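Local coordinates for N-hydroxyarylamine O-acetyltransferase (Bacillus cereus, PDB 4DMO), which is an active arylamine N-acetyltransferase with an unusual Cys-His-Glu catalytic triad that probably also acetylates N-hydroxyarylamines, at residues T95-A99 and A100-W104; A198-A201 and Q202-V206; F40-L43 and N44-K48. All coordinates share one frame; numbering follows the deposited sequence.

How the interactions relate
Along the chain the order is interaction 3 (40-48), interaction 1 (95-104), interaction 2 (198-206). Interaction 3 joins the edge strand 40-41 of the five-stranded antiparallel sheet to helix 43-46. Interaction 1 closes the hairpin of strands 88-98 and 103-117 in the eight-stranded sheet, and interaction 2 lies within consecutive turns of helix 195-207. Interactions 2 and 3 touch, their centres about 13 Å apart, where Ile45 packs on Ile205 and Val206. Interaction 1 stands apart, its centre about 18 Å from that of interaction 2 and about 22 Å from that of interaction 3. Helix 195-207 links the two regions, touching strand 103-117 and helix 43-46, while KH2 is bound against Tyr97 and Trp104.

Interaction 1 (T95-A99 and A100-W104); sequences TVYNA and ANSIW. With KH2 (3-(1-methylpiperidinium-1-yl)propane-1-sulfonate), chain C.
Tyr97 reaches from its strand across to Trp104, Ile103 and Ser102 on the returning one. Its CB already lies against the indole, 4.0 Å from Trp104 CZ3. With CG anti to the backbone N (chi1 -171°), the ring edge comes over the face of the indole, toward its rim, Tyr97 CD1 3.7 Å from Trp104 CE3. The pair is T-shaped, the tyrosine edge toward the tryptophan face, planes at 82°. Further out, CE1 lies near the carbonyl of Ile103, whose oxygen sits over one ring face, while KH2 C7, of its propyl chain, lies over the opposite face toward the rim; Tyr97 CE2 is 3.3 Å from KH2 C1. The hydroxyl at the tip meets Ser102, OH to Ser102 C 3.4 Å. Trp104 CZ2 touches the piperidinium ring of KH2, and Leu184 N hydrogen-bonds the ligand, so both aromatics line its pocket. The two strands form an antiparallel beta hairpin. Tyr97 and Trp104 are a non-hydrogen-bonded pair, Asn98 and Ile103 the hydrogen-bonded one, with Asn98 N to Ile103 O at 2.8 Å. Ser102 and Ile103 both face Asn98, a G1 beta bulge that shares Ser102 with the type I turn Ala99-Ser102. On the other face of the hairpin, Asn98 OD1 accepts two nearly straight bonds from Asn101: N in the carbonyl plane at 3.2 Å, and ND2 above that plane.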
loop_
_atom_site.group_PDB
_atom_site.type_symbol
_atom_site.label_atom_id
_atom_site.label_comp_id
_atom_site.label_asym_id
_atom_site.label_seq_id
_atom_site.Cartn_x
_atom_site.Cartn_y
_atom_site.Cartn_z
ATOM N N THR A 95 4.080 1.018 12.882
ATOM C CA THR A 95 4.171 2.442 12.862
ATOM C C THR A 95 5.260 2.845 11.890
ATOM O O THR A 95 6.371 2.319 11.944
ATOM C CB THR A 95 4.524 2.991 14.264
ATOM O OG1 THR A 95 3.551 2.563 15.228
ATOM C CG2 THR A 95 4.597 4.520 14.234
ATOM N N VAL A 96 4.949 3.799 11.016
ATOM C CA VAL A 96 5.905 4.309 10.033
ATOM C C VAL A 96 6.904 5.256 10.702
ATOM O O VAL A 96 6.595 5.913 11.708
ATOM C CB VAL A 96 5.196 5.067 8.871
ATOM C CG1 VAL A 96 6.227 5.662 7.865
ATOM C CG2 VAL A 96 4.227 4.150 8.153
ATOM N N TYR A 97 8.110 5.293 10.141
ATOM C CA TYR A 97 9.153 6.185 10.612
ATOM C C TYR A 97 9.382 7.270 9.591
ATOM O O TYR A 97 9.361 7.031 8.387
ATOM C CB TYR A 97 10.453 5.436 10.829
ATOM C CG TYR A 97 11.533 6.245 11.525
ATOM C CD1 TYR A 97 11.470 6.457 12.903
ATOM C CD2 TYR A 97 12.637 6.756 10.822
ATOM C CE1 TYR A 97 12.441 7.160 13.562
ATOM C CE2 TYR A 97 13.631 7.474 11.486
ATOM C CZ TYR A 97 13.521 7.673 12.861
ATOM O OH TYR A 97 14.478 8.372 13.571
ATOM N N ASN A 98 9.584 8.473 10.084
ATOM C CA ASN A 98 9.824 9.582 9.215
ATOM C C ASN A 98 11.297 9.866 9.238
ATOM O O ASN A 98 11.757 10.674 10.028
ATOM C CB ASN A 98 9.025 10.779 9.686
ATOM C CG ASN A 98 8.880 11.824 8.614
ATOM O OD1 ASN A 98 9.819 12.561 8.321
ATOM N ND2 ASN A 98 7.705 11.879 7.998
ATOM N N ALA A 99 12.031 9.153 8.400
ATOM C CA ALA A 99 13.476 9.287 8.325
ATOM C C ALA A 99 13.912 10.739 8.146
ATOM O O ALA A 99 14.860 11.184 8.795
ATOM C CB ALA A 99 14.019 8.434 7.199
ATOM N N ALA A 100 13.218 11.486 7.293
ATOM C CA ALA A 100 13.562 12.897 7.078
ATOM C C ALA A 100 13.768 13.593 8.417
ATOM O O ALA A 100 14.894 13.976 8.766
ATOM C CB ALA A 100 12.468 13.612 6.287
ATOM N N ASN A 101 12.681 13.709 9.180
ATOM C CA ASN A 101 12.685 14.474 10.422
ATOM C C ASN A 101 13.126 13.666 11.635
ATOM O O ASN A 101 13.045 14.139 12.766
ATOM C CB ASN A 101 11.288 15.050 10.673
ATOM C CG ASN A 101 10.917 16.124 9.676
ATOM O OD1 ASN A 101 11.241 17.296 9.864
ATOM N ND2 ASN A 101 10.239 15.729 8.605
ATOM N N SER A 102 13.623 12.458 11.398
ATOM C CA SER A 102 14.075 11.587 12.476
ATOM C C SER A 102 13.047 11.467 13.610
ATOM O O SER A 102 13.338 11.757 14.758
ATOM C CB SER A 102 15.405 12.100 13.048
ATOM O OG SER A 102 16.447 12.024 12.092
ATOM N N ILE A 103 11.848 11.011 13.295
ATOM C CA ILE A 103 10.838 10.813 14.327
ATOM C C ILE A 103 9.796 9.866 13.783
ATOM O O ILE A 103 9.706 9.681 12.573
ATOM C CB ILE A 103 10.094 12.121 14.679
ATOM C CG1 ILE A 103 9.603 12.803 13.405
ATOM C CG2 ILE A 103 10.972 13.070 15.483
ATOM C CD1 ILE A 103 8.537 13.788 13.653
ATOM N N TRP A 104 8.978 9.316 14.677
ATOM C CA TRP A 104 7.928 8.399 14.286
ATOM C C TRP A 104 6.746 9.139 13.743
ATOM O O TRP A 104 6.526 10.283 14.082
ATOM C CB TRP A 104 7.469 7.552 15.470
ATOM C CG TRP A 104 8.523 6.657 16.003
ATOM C CD1 TRP A 104 9.275 6.863 17.124
ATOM C CD2 TRP A 104 8.937 5.404 15.446
ATOM N NE1 TRP A 104 10.135 5.805 17.305
ATOM C CE2 TRP A 104 9.966 4.900 16.292
ATOM C CE3 TRP A 104 8.564 4.645 14.328
ATOM C CZ2 TRP A 104 10.605 3.693 16.045
ATOM C CZ3 TRP A 104 9.195 3.440 14.091
ATOM C CH2 TRP A 104 10.218 2.983 14.944
HETATM S S KH2 C . 17.538 5.452 10.057
HETATM C C1 KH2 C . 16.581 5.937 11.456
HETATM O O1 KH2 C . 17.139 6.125 8.845
HETATM N N2 KH2 C . 15.734 4.322 14.788
HETATM O O2 KH2 C . 17.503 4.032 9.794
HETATM C C4 KH2 C . 16.862 5.337 12.787
HETATM O O4 KH2 C . 18.955 5.714 10.210
HETATM C C7 KH2 C . 15.689 4.703 13.426
HETATM C C11 KH2 C . 16.621 3.226 14.963
HETATM C C12 KH2 C . 14.185 3.631 16.582
HETATM C C13 KH2 C . 15.304 5.712 16.726
HETATM C C14 KH2 C . 15.125 4.412 17.431
HETATM C C15 KH2 C . 16.193 5.415 15.570
HETATM C C16 KH2 C . 14.393 3.967 15.151
#

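Interaction 2 (A198-A201 and Q202-V206); sequences ANTA and QKIIV
Asn199 O and Gln202 NE2 are joined by a water on helix 195-207, an alpha helix whose successive turns these residues form. Water 1 donates to Asn199 O at 2.8 Å and accepts from Gln202 NE2, while the same carbonyl takes its helix bond from Lys203 N at 3.0 Å. One oxygen therefore holds both a helical N-H and a water. The regular i to i+4 bonds run on either side of it along the chain: Gln202 N to Ala198 O, Ile204 N to Thr200 O, and Ile205 N to Ala201 O, the shortest of the four at 2.8 Å.

The two amide side chains lie side by side and point the same way, their planes 53° apart, and each reaches the loop that follows helix 43-46: Asn199 OD1 accepts from Ile53 N, and Gln202 NE2 donates to Lys51 O. Gln202 gets there with CG anti to the backbone N (chi1 -175°) and the chain extended beyond it. These bonds tie the helix to that loop, with Gln202 also resting on Tyr72 of helix 71-84. Thr200 OG1 turns back to Glu196 O, and Lys203 NZ forms a salt bridge one turn on with Glu207 OE2.

On the side of the helix turned to strand 103-117, Ala201 packs against Ile111, and Ile204 and Ile205 against Val106. Ile205 CG1 also stands 3.4 Å from Ala201 O. Ile204 leans back toward the preceding turn: its CG1 lies 3.1 Å from Thr200 O, and its CD1 meets Thr200 CG2 at 3.8 Å.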
loop_
_atom_site.group_PDB
_atom_site.type_symbol
_atom_site.label_atom_id
_atom_site.label_comp_id
_atom_site.label_asym_id
_atom_site.label_seq_id
_atom_site.Cartn_x
_atom_site.Cartn_y
_atom_site.Cartn_z
ATOM N N ALA A 198 -7.330 -2.656 11.950
ATOM C CA ALA A 198 -7.338 -1.898 10.695
ATOM C C ALA A 198 -8.253 -0.681 10.800
ATOM O O ALA A 198 -7.892 0.410 10.351
ATOM C CB ALA A 198 -7.758 -2.777 9.565
ATOM N N ASN A 199 -9.418 -0.849 11.426
ATOM C CA ASN A 199 -10.336 0.262 11.567
ATOM C C ASN A 199 -9.756 1.287 12.495
ATOM O O ASN A 199 -9.921 2.481 12.290
ATOM C CB ASN A 199 -11.718 -0.194 12.040
ATOM C CG ASN A 199 -12.505 -0.845 10.921
ATOM O OD1 ASN A 199 -12.893 -0.182 9.969
ATOM N ND2 ASN A 199 -12.712 -2.151 11.010
ATOM N N THR A 200 -9.029 0.817 13.491
ATOM C CA THR A 200 -8.346 1.702 14.417
ATOM C C THR A 200 -7.224 2.499 13.762
ATOM O O THR A 200 -6.986 3.678 14.088
ATOM C CB THR A 200 -7.840 0.872 15.630
ATOM O OG1 THR A 200 -8.971 0.561 16.459
ATOM C CG2 THR A 200 -6.782 1.627 16.458
ATOM N N ALA A 201 -6.518 1.878 12.825
ATOM C CA ALA A 201 -5.479 2.605 12.095
ATOM C C ALA A 201 -6.141 3.709 11.267
ATOM O O ALA A 201 -5.667 4.855 11.202
ATOM C CB ALA A 201 -4.674 1.645 11.207
ATOM N N GLN A 202 -7.264 3.372 10.649
ATOM C CA GLN A 202 -8.035 4.362 9.900
ATOM C C GLN A 202 -8.415 5.557 10.757
ATOM O O GLN A 202 -8.169 6.697 10.375
ATOM C CB GLN A 202 -9.309 3.733 9.306
ATOM C CG GLN A 202 -10.107 4.698 8.391
ATOM C CD GLN A 202 -11.151 3.973 7.538
ATOM O OE1 GLN A 202 -11.079 3.979 6.298
ATOM N NE2 GLN A 202 -12.133 3.360 8.193
ATOM N N LYS A 203 -8.997 5.280 11.915
ATOM C CA LYS A 203 -9.433 6.328 12.803
ATOM C C LYS A 203 -8.255 7.194 13.127
ATOM O O LYS A 203 -8.365 8.419 13.116
ATOM C CB LYS A 203 -10.051 5.740 14.081
ATOM C CG LYS A 203 -10.791 6.762 14.977
ATOM C CD LYS A 203 -11.317 6.128 16.305
ATOM C CE LYS A 203 -11.976 7.155 17.279
ATOM N NZ LYS A 203 -13.322 7.679 16.806
ATOM N N ILE A 204 -7.124 6.569 13.435
ATOM C CA ILE A 204 -5.917 7.309 13.758
ATOM C C ILE A 204 -5.514 8.214 12.596
ATOM O O ILE A 204 -5.294 9.410 12.774
ATOM C CB ILE A 204 -4.762 6.353 14.115
ATOM C CG1 ILE A 204 -5.030 5.719 15.475
ATOM C CG2 ILE A 204 -3.444 7.101 14.145
ATOM C CD1 ILE A 204 -4.309 4.422 15.704
ATOM N N ILE A 205 -5.415 7.651 11.403
ATOM C CA ILE A 205 -4.989 8.425 10.243
ATOM C C ILE A 205 -6.062 9.479 9.850
ATOM O O ILE A 205 -5.736 10.606 9.456
ATOM C CB ILE A 205 -4.650 7.478 9.029
ATOM C CG1 ILE A 205 -3.394 6.615 9.311
ATOM C CG2 ILE A 205 -4.478 8.271 7.756
ATOM C CD1 ILE A 205 -2.132 7.372 9.657
ATOM N N VAL A 206 -7.342 9.164 9.993
ATOM C CA VAL A 206 -8.346 10.213 9.767
ATOM C C VAL A 206 -8.303 11.383 10.787
ATOM O O VAL A 206 -8.436 12.560 10.411
ATOM C CB VAL A 206 -9.773 9.641 9.760
ATOM C CG1 VAL A 206 -10.816 10.795 9.856
ATOM C CG2 VAL A 206 -9.997 8.830 8.488
HETATM O O HOH W 1 -12.220 3.576 11.202
#

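Interaction 3 (F40-L43 and N44-K48); sequences FENL and NILEK
This is a strand-to-helix junction, mostly buried, in which strand 40-41, at the edge of the five-stranded antiparallel sheet, passes through Asn42 into the short helix 43-46. The first helical turn is fastened by Ile45 N to Asn42 O at 3.1 Å, with the donor well above the carbonyl plane, and then by Glu47 N to Leu43 O at 2.9 Å. Asn42 occupies the N-cap position, but its side chain makes no capping bond. With CG between the backbone N and the carbonyl carbon (chi1 69°), its amide is used instead by the loop and strand start at 213-218: OD1 accepts from Leu218 N, and ND2 donates to Phe213 O and Val216 O. ND2 also lies 4.1 Å from Leu46 CD1, a van der Waals contact.

The carboxylate of Glu41 serves the helix start. Glu41 OE1 accepts a bond from Leu43 N at 3.1 Å. Water 2, which lies 2.8 Å from Glu41 OE1 and probably donates to it, accepts a bond from Asn44 N. Glu41 OE2 forms a salt bridge with Arg67 and accepts a bond from Gly68 N. Leu43 packs on Tyr253 and Leu257 of helix 250-261. Lys48 is the C-prime residue of a Schellman motif, with Asn49 N to Asn44 O and a weak bond from Lys48 N to Ile45 O. A negative carboxylate beside the early N-H groups would suit the positive end of the helix dipole, and the salt bridge to Arg67 probably helps keep Glu41 ionised in this buried place.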
loop_
_atom_site.group_PDB
_atom_site.type_symbol
_atom_site.label_atom_id
_atom_site.label_comp_id
_atom_site.label_asym_id
_atom_site.label_seq_id
_atom_site.Cartn_x
_atom_site.Cartn_y
_atom_site.Cartn_z
ATOM N N PHE A 40 -2.201 4.768 -4.478
ATOM C CA PHE A 40 -2.188 5.198 -3.098
ATOM C C PHE A 40 -2.880 6.537 -3.070
ATOM O O PHE A 40 -2.426 7.482 -3.723
ATOM C CB PHE A 40 -0.723 5.317 -2.629
ATOM C CG PHE A 40 -0.544 5.600 -1.144
ATOM C CD1 PHE A 40 -0.671 4.588 -0.210
ATOM C CD2 PHE A 40 -0.219 6.860 -0.703
ATOM C CE1 PHE A 40 -0.495 4.847 1.159
ATOM C CE2 PHE A 40 -0.019 7.123 0.650
ATOM C CZ PHE A 40 -0.162 6.129 1.581
ATOM N N GLU A 41 -4.012 6.619 -2.372
ATOM C CA GLU A 41 -4.783 7.872 -2.317
ATOM C C GLU A 41 -5.583 8.038 -1.024
ATOM O O GLU A 41 -6.017 7.069 -0.397
ATOM C CB GLU A 41 -5.722 7.989 -3.513
ATOM C CG GLU A 41 -6.682 6.817 -3.650
ATOM C CD GLU A 41 -8.142 7.220 -3.625
ATOM O OE1 GLU A 41 -8.549 8.041 -2.765
ATOM O OE2 GLU A 41 -8.881 6.667 -4.440
ATOM N N ASN A 42 -5.784 9.284 -0.621
ATOM C CA ASN A 42 -6.409 9.574 0.664
ATOM C C ASN A 42 -7.719 10.319 0.567
ATOM O O ASN A 42 -8.162 10.935 1.545
ATOM C CB ASN A 42 -5.478 10.426 1.501
ATOM C CG ASN A 42 -5.326 11.813 0.953
ATOM O OD1 ASN A 42 -5.508 12.048 -0.242
ATOM N ND2 ASN A 42 -5.006 12.754 1.833
ATOM N N LEU A 43 -8.318 10.294 -0.606
ATOM C CA LEU A 43 -9.390 11.222 -0.901
ATOM C C LEU A 43 -10.652 10.947 -0.079
ATOM O O LEU A 43 -11.399 11.876 0.193
ATOM C CB LEU A 43 -9.670 11.256 -2.416
ATOM C CG LEU A 43 -8.454 11.643 -3.284
ATOM C CD1 LEU A 43 -8.832 11.692 -4.729
ATOM C CD2 LEU A 43 -7.964 13.001 -2.866
ATOM N N ASN A 44 -10.879 9.707 0.358
ATOM C CA ASN A 44 -12.088 9.435 1.132
ATOM C C ASN A 44 -12.039 10.006 2.556
ATOM O O ASN A 44 -13.069 10.132 3.196
ATOM C CB ASN A 44 -12.443 7.934 1.141
ATOM C CG ASN A 44 -11.554 7.075 2.083
ATOM O OD1 ASN A 44 -10.657 7.553 2.778
ATOM N ND2 ASN A 44 -11.855 5.790 2.110
ATOM N N ILE A 45 -10.847 10.364 3.031
ATOM C CA ILE A 45 -10.698 11.073 4.314
ATOM C C ILE A 45 -11.146 12.504 4.160
ATOM O O ILE A 45 -11.839 13.052 5.020
ATOM C CB ILE A 45 -9.216 11.069 4.832
ATOM C CG1 ILE A 45 -8.786 9.638 5.113
ATOM C CG2 ILE A 45 -9.055 12.014 6.066
ATOM C CD1 ILE A 45 -7.353 9.466 5.749
ATOM N N LEU A 46 -10.752 13.111 3.048
ATOM C CA LEU A 46 -11.082 14.507 2.790
ATOM C C LEU A 46 -12.548 14.718 2.386
ATOM O O LEU A 46 -13.148 15.754 2.687
ATOM C CB LEU A 46 -10.169 15.033 1.689
ATOM C CG LEU A 46 -8.670 14.940 1.991
ATOM C CD1 LEU A 46 -7.901 15.457 0.798
ATOM C CD2 LEU A 46 -8.294 15.718 3.269
ATOM N N GLU A 47 -13.085 13.761 1.650
ATOM C CA GLU A 47 -14.495 13.735 1.315
ATOM C C GLU A 47 -15.344 13.214 2.455
ATOM O O GLU A 47 -16.561 13.166 2.341
ATOM C CB GLU A 47 -14.716 12.838 0.126
ATOM C CG GLU A 47 -14.011 13.288 -1.092
ATOM C CD GLU A 47 -14.869 13.084 -2.306
ATOM O OE1 GLU A 47 -15.187 11.898 -2.618
ATOM O OE2 GLU A 47 -15.222 14.108 -2.933
ATOM N N LYS A 48 -14.701 12.760 3.528
ATOM C CA LYS A 48 -15.423 12.283 4.704
ATOM C C LYS A 48 -16.424 11.217 4.314
ATOM O O LYS A 48 -17.558 11.218 4.781
ATOM C CB LYS A 48 -16.088 13.460 5.417
ATOM C CG LYS A 48 -15.061 14.542 5.768
ATOM C CD LYS A 48 -15.682 15.781 6.392
ATOM C CE LYS A 48 -14.729 16.440 7.389
ATOM N NZ LYS A 48 -15.117 17.854 7.656
HETATM O O HOH W 2 -9.310 7.401 -0.172
#